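Long-range contact in yfhH hypothetical protein (Bacillus subtilis, PDB 1SF9), which is of unknown function but may be a transcriptional regulator, and forms a homodimer: residues L75-E89 / E116-E128. Numbering follows the deposited sequence.
Sequences LNPEDYSPGETYRVE and EEALPISVLQEKE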
# COMPACT_ATOMS: atom_id res chain seq x y z
N LEU A 75 -9.56 2.67 3.32
CA LEU A 75 -10.14 1.47 3.89
C LEU A 75 -10.21 1.53 5.42
O LEU A 75 -9.65 2.42 6.05
CB LEU A 75 -9.33 0.26 3.42
CG LEU A 75 -9.36 0.12 1.88
CD1 LEU A 75 -8.34 -0.91 1.41
CD2 LEU A 75 -10.76 -0.29 1.43
N ASN A 76 -10.93 0.59 6.02
CA ASN A 76 -11.05 0.56 7.47
C ASN A 76 -10.32 -0.67 7.97
O ASN A 76 -10.70 -1.80 7.66
CB ASN A 76 -12.52 0.50 7.89
CG ASN A 76 -12.71 0.63 9.41
OD1 ASN A 76 -11.76 0.52 10.20
ND2 ASN A 76 -13.96 0.85 9.83
N PRO A 77 -9.25 -0.48 8.75
CA PRO A 77 -8.51 -1.63 9.26
C PRO A 77 -9.39 -2.67 9.94
O PRO A 77 -9.09 -3.85 9.89
CB PRO A 77 -7.50 -1.00 10.23
CG PRO A 77 -7.32 0.39 9.70
CD PRO A 77 -8.71 0.79 9.27
N GLU A 78 -10.48 -2.25 10.57
CA GLU A 78 -11.32 -3.23 11.25
C GLU A 78 -12.07 -4.18 10.33
O GLU A 78 -12.68 -5.15 10.79
CB GLU A 78 -12.29 -2.54 12.23
CG GLU A 78 -13.08 -1.38 11.68
CD GLU A 78 -13.84 -0.63 12.77
OE1 GLU A 78 -13.20 -0.16 13.74
OE2 GLU A 78 -15.08 -0.51 12.67
N ASP A 79 -12.02 -3.93 9.02
CA ASP A 79 -12.67 -4.83 8.08
C ASP A 79 -11.74 -5.99 7.69
O ASP A 79 -12.10 -6.82 6.85
CB ASP A 79 -13.10 -4.10 6.82
CG ASP A 79 -14.19 -3.08 7.08
OD1 ASP A 79 -14.96 -3.28 8.04
OD2 ASP A 79 -14.28 -2.11 6.32
N TYR A 80 -10.57 -6.04 8.31
CA TYR A 80 -9.58 -7.08 8.06
C TYR A 80 -9.40 -7.85 9.35
O TYR A 80 -9.37 -7.26 10.43
CB TYR A 80 -8.32 -6.48 7.55
CG TYR A 80 -8.61 -5.78 6.24
CD1 TYR A 80 -8.44 -6.47 5.04
CD2 TYR A 80 -9.05 -4.45 6.25
CE1 TYR A 80 -8.73 -5.83 3.84
CE2 TYR A 80 -9.34 -3.82 5.04
CZ TYR A 80 -9.19 -4.51 3.83
OH TYR A 80 -9.49 -3.90 2.66
N SER A 81 -9.29 -9.16 9.25
CA SER A 81 -9.22 -9.95 10.46
C SER A 81 -7.99 -10.78 10.71
O SER A 81 -7.61 -11.54 9.86
CB SER A 81 -10.40 -10.93 10.52
OG SER A 81 -11.64 -10.27 10.38
N PRO A 82 -7.37 -10.65 11.90
CA PRO A 82 -6.20 -11.47 12.19
C PRO A 82 -6.67 -12.94 12.11
O PRO A 82 -7.77 -13.28 12.57
CB PRO A 82 -5.85 -11.06 13.63
CG PRO A 82 -6.19 -9.61 13.64
CD PRO A 82 -7.47 -9.51 12.83
N GLY A 83 -5.87 -13.79 11.49
CA GLY A 83 -6.23 -15.18 11.37
C GLY A 83 -6.88 -15.54 10.06
O GLY A 83 -6.97 -16.73 9.73
N GLU A 84 -7.35 -14.53 9.33
CA GLU A 84 -7.98 -14.76 8.03
C GLU A 84 -6.90 -14.70 6.95
O GLU A 84 -5.88 -14.04 7.10
CB GLU A 84 -9.06 -13.70 7.76
CG GLU A 84 -9.85 -13.97 6.46
CD GLU A 84 -11.07 -13.06 6.27
OE1 GLU A 84 -11.73 -12.73 7.28
OE2 GLU A 84 -11.38 -12.72 5.12
N THR A 85 -7.15 -15.40 5.84
CA THR A 85 -6.22 -15.46 4.73
C THR A 85 -6.85 -14.80 3.49
O THR A 85 -8.03 -15.02 3.18
CB THR A 85 -5.83 -16.92 4.45
OG1 THR A 85 -5.24 -17.46 5.64
CG2 THR A 85 -4.82 -17.01 3.30
N TYR A 86 -6.07 -13.94 2.84
CA TYR A 86 -6.51 -13.16 1.69
C TYR A 86 -5.63 -13.40 0.50
O TYR A 86 -4.50 -13.87 0.63
CB TYR A 86 -6.38 -11.63 2.01
CG TYR A 86 -7.21 -11.23 3.22
CD1 TYR A 86 -6.77 -11.55 4.51
CD2 TYR A 86 -8.42 -10.55 3.04
CE1 TYR A 86 -7.54 -11.19 5.62
CE2 TYR A 86 -9.19 -10.19 4.15
CZ TYR A 86 -8.75 -10.51 5.44
OH TYR A 86 -9.50 -10.17 6.52
N ARG A 87 -6.15 -13.07 -0.67
CA ARG A 87 -5.36 -13.17 -1.88
C ARG A 87 -4.59 -11.87 -1.96
O ARG A 87 -5.12 -10.82 -1.59
CB ARG A 87 -6.25 -13.29 -3.12
CG ARG A 87 -5.52 -12.85 -4.40
CD ARG A 87 -6.34 -13.09 -5.66
NE ARG A 87 -5.90 -12.22 -6.75
CZ ARG A 87 -6.39 -11.01 -6.97
NH1 ARG A 87 -5.94 -10.27 -7.98
NH2 ARG A 87 -7.35 -10.53 -6.19
N VAL A 88 -3.33 -11.92 -2.39
CA VAL A 88 -2.57 -10.68 -2.54
C VAL A 88 -2.84 -10.23 -3.97
O VAL A 88 -2.59 -10.98 -4.91
CB VAL A 88 -1.08 -10.90 -2.32
CG1 VAL A 88 -0.29 -9.62 -2.60
CG2 VAL A 88 -0.87 -11.36 -0.88
N GLU A 89 -3.40 -9.03 -4.11
CA GLU A 89 -3.78 -8.48 -5.40
C GLU A 89 -2.69 -8.63 -6.47
O GLU A 89 -1.51 -8.41 -6.21
CB GLU A 89 -4.14 -6.99 -5.22
CG GLU A 89 -4.55 -6.26 -6.49
CD GLU A 89 -4.97 -4.82 -6.21
OE1 GLU A 89 -4.69 -4.31 -5.10
OE2 GLU A 89 -5.57 -4.20 -7.11
N GLU A 116 7.68 -13.26 8.60
CA GLU A 116 6.62 -12.34 8.94
C GLU A 116 6.93 -11.11 8.11
O GLU A 116 8.10 -10.79 7.84
CB GLU A 116 6.64 -12.05 10.45
CG GLU A 116 5.54 -11.10 10.96
CD GLU A 116 4.14 -11.71 10.99
OE1 GLU A 116 3.96 -12.93 10.79
OE2 GLU A 116 3.19 -10.93 11.25
N GLU A 117 5.89 -10.46 7.61
CA GLU A 117 6.09 -9.26 6.83
C GLU A 117 4.88 -8.37 6.78
O GLU A 117 3.80 -8.76 7.20
CB GLU A 117 6.46 -9.66 5.44
CG GLU A 117 5.50 -10.65 4.87
CD GLU A 117 5.42 -10.48 3.41
OE1 GLU A 117 5.53 -11.48 2.66
OE2 GLU A 117 5.25 -9.33 3.02
N ALA A 118 5.06 -7.17 6.23
CA ALA A 118 3.93 -6.25 6.22
C ALA A 118 3.47 -5.85 4.84
O ALA A 118 4.30 -5.52 4.00
CB ALA A 118 4.31 -5.00 6.98
N LEU A 119 2.15 -5.86 4.64
CA LEU A 119 1.54 -5.41 3.37
C LEU A 119 0.44 -4.40 3.64
O LEU A 119 -0.28 -4.49 4.65
CB LEU A 119 0.88 -6.56 2.60
CG LEU A 119 1.81 -7.64 2.04
CD1 LEU A 119 0.96 -8.80 1.51
CD2 LEU A 119 2.65 -7.04 0.94
N PRO A 120 0.27 -3.40 2.75
CA PRO A 120 -0.80 -2.41 2.97
C PRO A 120 -2.14 -3.14 2.84
O PRO A 120 -2.28 -4.03 2.01
CB PRO A 120 -0.60 -1.42 1.84
CG PRO A 120 0.86 -1.58 1.46
CD PRO A 120 1.06 -3.07 1.56
N ILE A 121 -3.13 -2.77 3.65
CA ILE A 121 -4.41 -3.47 3.55
C ILE A 121 -5.09 -3.35 2.19
O ILE A 121 -5.93 -4.16 1.85
CB ILE A 121 -5.38 -3.07 4.69
CG1 ILE A 121 -5.57 -1.56 4.74
CG2 ILE A 121 -4.83 -3.57 6.02
CD1 ILE A 121 -6.57 -1.11 5.82
N SER A 122 -4.69 -2.35 1.40
CA SER A 122 -5.27 -2.17 0.08
C SER A 122 -4.93 -3.28 -0.92
O SER A 122 -5.57 -3.35 -1.97
CB SER A 122 -4.84 -0.83 -0.51
OG SER A 122 -3.44 -0.69 -0.36
N VAL A 123 -3.94 -4.12 -0.63
CA VAL A 123 -3.60 -5.18 -1.57
C VAL A 123 -4.20 -6.52 -1.17
O VAL A 123 -3.99 -7.52 -1.84
CB VAL A 123 -2.04 -5.36 -1.77
CG1 VAL A 123 -1.39 -4.01 -2.08
CG2 VAL A 123 -1.38 -5.96 -0.56
N LEU A 124 -4.96 -6.55 -0.07
CA LEU A 124 -5.58 -7.80 0.37
C LEU A 124 -6.99 -7.95 -0.16
O LEU A 124 -7.87 -7.13 0.11
CB LEU A 124 -5.59 -7.87 1.89
CG LEU A 124 -4.20 -7.81 2.53
CD1 LEU A 124 -4.39 -7.96 4.04
CD2 LEU A 124 -3.29 -8.93 2.00
N GLN A 125 -7.21 -9.00 -0.95
CA GLN A 125 -8.53 -9.24 -1.53
C GLN A 125 -9.16 -10.46 -0.87
O GLN A 125 -8.50 -11.46 -0.64
CB GLN A 125 -8.41 -9.48 -3.03
CG GLN A 125 -7.74 -8.33 -3.79
CD GLN A 125 -8.32 -6.95 -3.45
OE1 GLN A 125 -9.54 -6.74 -3.48
NE2 GLN A 125 -7.43 -6.00 -3.12
N GLU A 126 -10.43 -10.37 -0.54
CA GLU A 126 -11.08 -11.53 0.07
C GLU A 126 -11.07 -12.67 -0.95
O GLU A 126 -11.22 -12.44 -2.15
CB GLU A 126 -12.50 -11.18 0.53
CG GLU A 126 -12.51 -10.61 1.94
CD GLU A 126 -13.89 -10.24 2.46
OE1 GLU A 126 -14.00 -9.99 3.68
OE2 GLU A 126 -14.86 -10.18 1.66
N LYS A 127 -10.84 -13.88 -0.46
CA LYS A 127 -10.78 -15.08 -1.29
C LYS A 127 -12.04 -15.30 -2.12
O LYS A 127 -13.13 -14.91 -1.71
CB LYS A 127 -10.55 -16.31 -0.42
CG LYS A 127 -9.20 -16.37 0.27
CD LYS A 127 -8.11 -16.76 -0.71
CE LYS A 127 -8.43 -18.08 -1.39
NZ LYS A 127 -7.37 -18.50 -2.33
N GLU A 128 -11.87 -15.94 -3.27
CA GLU A 128 -12.99 -16.25 -4.16
C GLU A 128 -13.14 -17.78 -4.20
O GLU A 128 -13.85 -18.30 -5.09
CB GLU A 128 -12.69 -15.73 -5.57
CG GLU A 128 -13.92 -15.54 -6.45
CD GLU A 128 -13.60 -15.51 -7.94
OE1 GLU A 128 -14.51 -15.19 -8.73
OE2 GLU A 128 -12.44 -15.82 -8.32
OXT GLU A 128 -12.54 -18.44 -3.33
O HOH W 1 -11.95 -9.24 5.77
O HOH W 2 -8.26 -4.46 0.40
O HOH W 3 -10.55 -14.06 2.49
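Antiparallel pairing of strand 85-88 with the short strand 124-126 forms one margin of a small beta sheet, while the preceding Leu-75, Pro-77 and Tyr-80 pack on the 3-10 segment 121-123. Arg-87 and Gln-125 are a hydrogen-bonded pair: Gln-125 N gives an almost straight bond to Arg-87 O (2.8 Å, 178°), and Arg-87 N returns one to Gln-125 O. Glu-89 N continues the pairing to Val-123 O at 2.8 Å. The Arg-87 and Gln-125 side chains share a partly exposed face suited to polar groups; in one of two modelled conformers the Arg-87 guanidinium reaches Gln-125 CG. Val-88 and Leu-124 share the other face, where branched apolar groups fit; Val-88 CG2 reaches Leu-119 CD1 at 4.0 Å.

Beyond the strands, Tyr-80 lays one ring face over Ile-121, whose CB stands 4.1 Å from the ring centroid, a CH-pi contact. With CG1 of Ile-121 held between its backbone N and carbonyl carbon (chi1 54°), CD1 runs on to Leu-75 CB and Pro-77. The Tyr-80 hydroxyl donates to a water that bridges Ile-121 O and Leu-124 O, Ile-121 O also accepting from Leu-124 N. A leucine in place of Tyr-80 would probably leave that water without its hydroxyl partner and Ile-121 without a flat cover. Tyr-86 crosses the Leu-124 side chain at about a right angle, its CB 3.8 Å from Leu-124 CB, with Gln-125 O at its ring edge; tyrosine suits this place because its hydroxyl accepts from Ser-81 N and donates to a second water shared with Asp-79 O and Glu-126 OE1.

Strand 94-101 flanks strand 85-88 on the side away from 124-126, with Phe-95 touching both Val-88 and Leu-119, and Lys-127 forms a salt bridge with Glu-94. Toward the helices, Ser-122 OG bonds to Thr-68 O of helix 57-74.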